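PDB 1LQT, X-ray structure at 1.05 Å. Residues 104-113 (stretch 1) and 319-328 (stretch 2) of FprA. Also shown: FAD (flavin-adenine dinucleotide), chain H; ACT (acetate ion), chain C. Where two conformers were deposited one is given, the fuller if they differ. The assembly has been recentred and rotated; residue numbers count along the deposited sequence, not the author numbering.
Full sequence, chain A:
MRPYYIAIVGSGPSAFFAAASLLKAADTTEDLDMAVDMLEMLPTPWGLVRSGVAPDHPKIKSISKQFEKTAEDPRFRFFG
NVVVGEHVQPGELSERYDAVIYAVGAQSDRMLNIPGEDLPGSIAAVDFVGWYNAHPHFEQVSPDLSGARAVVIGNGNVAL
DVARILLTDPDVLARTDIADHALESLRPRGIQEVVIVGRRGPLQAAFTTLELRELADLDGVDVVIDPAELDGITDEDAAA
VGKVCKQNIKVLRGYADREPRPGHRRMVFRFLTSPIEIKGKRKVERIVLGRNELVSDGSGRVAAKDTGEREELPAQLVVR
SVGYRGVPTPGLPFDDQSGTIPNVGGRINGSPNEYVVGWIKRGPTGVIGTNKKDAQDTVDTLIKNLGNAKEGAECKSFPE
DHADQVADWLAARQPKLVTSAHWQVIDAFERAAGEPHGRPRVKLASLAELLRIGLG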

# COMPACT_ATOMS: atom_id res chain seq x y z
N VAL A 104 9.70 5.71 -1.22
CA VAL A 104 9.77 4.38 -0.66
C VAL A 104 8.46 3.89 -0.05
O VAL A 104 8.37 2.75 0.40
CB VAL A 104 10.89 4.27 0.39
CG1 VAL A 104 12.26 4.39 -0.24
CG2 VAL A 104 10.69 5.28 1.55
N GLY A 105 7.45 4.74 -0.04
CA GLY A 105 6.17 4.32 0.53
C GLY A 105 6.27 3.98 1.99
O GLY A 105 7.16 4.45 2.72
N ALA A 106 5.32 3.17 2.42
CA ALA A 106 5.14 2.78 3.80
C ALA A 106 5.21 1.27 3.83
O ALA A 106 4.26 0.57 3.46
CB ALA A 106 3.79 3.31 4.33
N GLN A 107 6.35 0.74 4.25
CA GLN A 107 6.64 -0.69 4.12
C GLN A 107 6.24 -1.56 5.29
O GLN A 107 6.30 -2.78 5.18
CB GLN A 107 8.11 -0.89 3.79
CG GLN A 107 8.55 -0.30 2.47
CD GLN A 107 7.73 -0.80 1.31
OE1 GLN A 107 7.59 -2.01 1.13
NE2 GLN A 107 7.19 0.11 0.53
N SER A 108 5.79 -0.96 6.38
CA SER A 108 5.39 -1.70 7.56
C SER A 108 3.96 -1.32 7.94
O SER A 108 3.23 -0.74 7.18
CB SER A 108 6.40 -1.47 8.68
OG SER A 108 6.17 -2.32 9.78
N ASP A 109 3.58 -1.71 9.15
CA ASP A 109 2.21 -1.60 9.63
C ASP A 109 2.13 -0.82 10.93
O ASP A 109 3.03 -0.83 11.76
CB ASP A 109 1.58 -2.97 9.90
CG ASP A 109 2.27 -3.73 11.00
OD1 ASP A 109 1.74 -3.81 12.12
OD2 ASP A 109 3.38 -4.24 10.75
N ARG A 110 0.98 -0.19 11.12
CA ARG A 110 0.61 0.34 12.44
C ARG A 110 0.07 -0.81 13.30
O ARG A 110 -0.69 -1.67 12.86
CB ARG A 110 -0.44 1.41 12.31
CG ARG A 110 0.05 2.67 11.64
CD ARG A 110 -0.92 3.82 11.72
NE ARG A 110 -1.03 4.32 13.09
CZ ARG A 110 -2.05 4.12 13.92
NH1 ARG A 110 -3.05 3.33 13.61
NH2 ARG A 110 -2.01 4.67 15.12
N MET A 111 0.46 -0.77 14.55
CA MET A 111 0.04 -1.73 15.56
C MET A 111 -1.10 -1.21 16.40
O MET A 111 -1.29 -0.00 16.52
CB MET A 111 1.23 -2.16 16.40
CG MET A 111 2.21 -2.96 15.58
SD MET A 111 3.65 -3.46 16.55
CE MET A 111 2.94 -4.34 17.85
N LEU A 112 -1.84 -2.16 16.98
CA LEU A 112 -2.89 -1.83 17.93
C LEU A 112 -2.36 -1.53 19.33
O LEU A 112 -2.99 -0.83 20.10
CB LEU A 112 -3.85 -3.02 18.04
CG LEU A 112 -4.57 -3.41 16.77
CD1 LEU A 112 -5.25 -4.75 16.95
CD2 LEU A 112 -5.54 -2.37 16.35
N ASN A 113 -1.22 -2.14 19.66
CA ASN A 113 -0.65 -2.04 20.99
C ASN A 113 -1.60 -2.56 22.08
O ASN A 113 -1.91 -1.87 23.04
CB ASN A 113 -0.16 -0.64 21.29
CG ASN A 113 0.81 -0.16 20.27
OD1 ASN A 113 1.76 -0.86 19.91
ND2 ASN A 113 0.53 1.02 19.73
N VAL A 319 -6.94 -9.66 11.70
CA VAL A 319 -6.14 -8.86 10.80
C VAL A 319 -6.36 -7.40 11.17
O VAL A 319 -7.46 -6.88 11.09
CB VAL A 319 -6.52 -9.05 9.34
CG1 VAL A 319 -5.60 -8.23 8.43
CG2 VAL A 319 -6.47 -10.52 8.94
N ARG A 320 -5.30 -6.74 11.60
CA ARG A 320 -5.38 -5.31 11.89
C ARG A 320 -5.15 -4.53 10.60
O ARG A 320 -4.09 -4.63 9.99
CB ARG A 320 -4.43 -4.88 13.01
CG ARG A 320 -2.94 -5.05 12.71
CD ARG A 320 -2.06 -4.60 13.85
NE ARG A 320 -0.66 -4.85 13.58
CZ ARG A 320 -0.06 -6.00 13.80
NH1 ARG A 320 -0.69 -7.07 14.28
NH2 ARG A 320 1.23 -6.11 13.55
N SER A 321 -6.15 -3.78 10.18
CA SER A 321 -6.05 -2.89 9.03
C SER A 321 -6.18 -1.46 9.52
O SER A 321 -7.13 -0.75 9.22
CB SER A 321 -7.07 -3.26 7.95
OG SER A 321 -6.78 -2.54 6.77
N VAL A 322 -5.20 -1.07 10.32
CA VAL A 322 -5.23 0.22 10.99
C VAL A 322 -4.19 1.16 10.44
O VAL A 322 -3.79 2.12 11.10
CB VAL A 322 -5.25 0.11 12.52
CG1 VAL A 322 -6.46 -0.67 12.96
CG2 VAL A 322 -3.97 -0.52 13.09
N GLY A 323 -3.77 0.89 9.22
CA GLY A 323 -2.86 1.74 8.47
C GLY A 323 -1.52 1.09 8.23
O GLY A 323 -1.02 0.30 9.02
N TYR A 324 -0.97 1.44 7.07
CA TYR A 324 0.42 1.15 6.76
C TYR A 324 1.29 2.16 7.55
O TYR A 324 0.77 3.10 8.12
CB TYR A 324 0.66 1.24 5.25
CG TYR A 324 0.21 0.00 4.49
CD1 TYR A 324 -1.07 -0.54 4.61
CD2 TYR A 324 1.08 -0.61 3.61
CE1 TYR A 324 -1.43 -1.70 3.91
CE2 TYR A 324 0.73 -1.77 2.90
CZ TYR A 324 -0.51 -2.31 3.06
OH TYR A 324 -0.91 -3.44 2.40
N ARG A 325 2.60 1.98 7.51
CA ARG A 325 3.52 2.78 8.29
C ARG A 325 4.89 2.79 7.62
O ARG A 325 5.39 1.76 7.22
CB ARG A 325 3.63 2.22 9.71
CG ARG A 325 4.53 2.99 10.63
CD ARG A 325 4.41 2.50 12.06
NE ARG A 325 5.56 2.89 12.85
CZ ARG A 325 5.82 4.12 13.26
NH1 ARG A 325 4.97 5.12 13.04
NH2 ARG A 325 6.96 4.35 13.90
N GLY A 326 5.50 3.96 7.56
CA GLY A 326 6.84 4.09 7.03
C GLY A 326 7.86 3.42 7.93
O GLY A 326 7.65 3.24 9.12
N VAL A 327 9.00 3.10 7.32
CA VAL A 327 10.12 2.52 7.99
C VAL A 327 11.29 3.49 7.83
O VAL A 327 11.48 4.02 6.77
CB VAL A 327 10.46 1.16 7.33
CG1 VAL A 327 11.73 0.55 7.86
CG2 VAL A 327 9.27 0.19 7.49
N PRO A 328 12.08 3.72 8.88
CA PRO A 328 13.24 4.60 8.74
C PRO A 328 14.23 4.05 7.72
O PRO A 328 14.46 2.85 7.62
CB PRO A 328 13.88 4.59 10.13
CG PRO A 328 13.02 3.79 11.00
CD PRO A 328 11.94 3.17 10.23
PA FAD H . 4.43 2.46 -3.03
O1A FAD H . 4.37 1.69 -1.77
O2A FAD H . 3.44 2.19 -4.11
O5B FAD H . 5.87 2.28 -3.69
C5B FAD H . 7.04 2.30 -2.86
C4B FAD H . 8.12 1.54 -3.62
O4B FAD H . 9.36 1.80 -2.96
C3B FAD H . 7.93 0.02 -3.63
O3B FAD H . 8.09 -0.53 -4.92
C2B FAD H . 8.98 -0.45 -2.66
O2B FAD H . 9.42 -1.78 -2.84
C1B FAD H . 10.09 0.59 -2.87
N9A FAD H . 11.03 0.71 -1.77
C8A FAD H . 10.72 0.82 -0.44
N7A FAD H . 11.80 0.93 0.32
C5A FAD H . 12.86 0.84 -0.57
C6A FAD H . 14.24 0.87 -0.36
N6A FAD H . 14.81 1.05 0.82
N1A FAD H . 15.03 0.76 -1.46
C2A FAD H . 14.46 0.64 -2.69
N3A FAD H . 13.15 0.61 -2.96
C4A FAD H . 12.39 0.71 -1.86
N1 FAD H . -5.14 3.21 -4.75
C2 FAD H . -6.04 3.26 -5.77
O2 FAD H . -6.14 4.24 -6.48
N3 FAD H . -6.87 2.16 -5.98
C4 FAD H . -6.79 1.00 -5.28
O4 FAD H . -7.54 0.04 -5.54
C4X FAD H . -5.82 0.94 -4.26
N5 FAD H . -5.66 -0.21 -3.52
C5X FAD H . -4.74 -0.24 -2.51
C6 FAD H . -4.59 -1.37 -1.74
C7 FAD H . -3.73 -1.42 -0.66
C7M FAD H . -3.59 -2.69 0.13
C8 FAD H . -2.97 -0.29 -0.37
C8M FAD H . -2.03 -0.28 0.81
C9 FAD H . -3.09 0.86 -1.15
C9A FAD H . -3.97 0.91 -2.22
N10 FAD H . -4.12 2.06 -3.00
C10 FAD H . -5.02 2.07 -4.03
C1' FAD H . -3.29 3.28 -2.77
C2' FAD H . -1.98 3.22 -3.57
O2' FAD H . -1.42 1.94 -3.39
C3' FAD H . -1.02 4.31 -3.06
O3' FAD H . -1.57 5.60 -3.27
C4' FAD H . 0.33 4.37 -3.79
O4' FAD H . 0.77 3.08 -4.18
C5' FAD H . 1.38 5.04 -2.90
O5' FAD H . 2.51 5.24 -3.75
P FAD H . 4.01 5.39 -3.24
O1P FAD H . 4.79 5.60 -4.48
O2P FAD H . 4.15 6.40 -2.15
O3P FAD H . 4.38 4.01 -2.56
C ACT C . -3.12 2.41 17.20
O ACT C . -3.73 3.55 17.12
OXT ACT C . -2.39 2.14 18.21
CH3 ACT C . -3.27 1.40 16.13
O HOH W 1 8.66 2.74 4.29
O HOH W 2 -2.25 -1.77 10.49

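Two arginines, one from each stretch, reach across this contact in opposite directions, and each ends on an acceptor of the other stretch. R320, whose CA-to-CB bond points toward stretch 1, presents an edge of its guanidinium to D109: NH2 lies 2.8 Å from D109 OD1 and NE lies 3.0 Å from the same oxygen, with N-H...O angles of 148° and 139°. A single carboxylate oxygen therefore takes both hydrogen bonds, and the pair is a salt bridge. The CA-to-CB bond of D109 points away from stretch 2, but chi1 near +63° (p) brings the carboxylate back within reach. R320 NE also makes a weak hydrogen bond to R110 O, at 3.3 Å and 130°; this oxygen, like D109 OD1, lies near the guanidinium plane.

R110 supplies the return reach. Its CA-to-CB bond points toward stretch 2, and NH1 donates to V322 O at 2.9 Å and 159°, again at the guanidinium edge. NH2 of the same group donates to acetate O at 2.9 Å and 154°, so the ion, probably from the crystallisation liquor, sits beside the contact. The acetate model needs caution, because its CH3 lies 2.5 Å from M111 O, too close for an ordinary non-bonded contact.

The backbone pairing is short and antiparallel. S108 and R325 form a hydrogen-bonded pair: S108 N donates to R325 O at 2.9 Å and 154°, and R325 N donates to S108 O at 2.8 Å and 133°. Their side chains lie on the same face of the sheet. The next pair, D109 with Y324, is of the non-hydrogen-bonded kind, and its side chains diverge; Y324 CA nevertheless approaches S108 O at 3.4 Å in a CA-H...O contact. Beyond it, R110 N donates to G323 O at 2.9 Å and a nearly straight 172°. Q107 N is 3.3 Å from R325 O, but the angle is too poor for a hydrogen bond.

Two waters extend this polar network. Water 1 donates to G105 O at 2.8 Å and accepts from Q107 N and V327 N, both at 3.1 Å, linking the stretches just past the paired strands. Water 2 accepts from V322 N at 3.0 Å and lies 2.8 Å from both R110 O and G323 O.

G323 has a phi/psi of 113/146, where a CB would jam against the preceding carbonyl oxygen; an ideal CB would also come within 3.2 Å of R110 CD. The absence of a side chain thus leaves room for the R110 chain as it passes.

Apolar packing lies toward both ends. A106 CB meets Y324 CB at 3.9 Å, while the tyrosine ring has FAD C8M over one face, 3.4 Å from CZ, and A106 O near its plane at the edge. L112 CD2 packs on V322 CG1 at 3.9 Å, and S108 CB touches V327 CG2 at 3.5 Å.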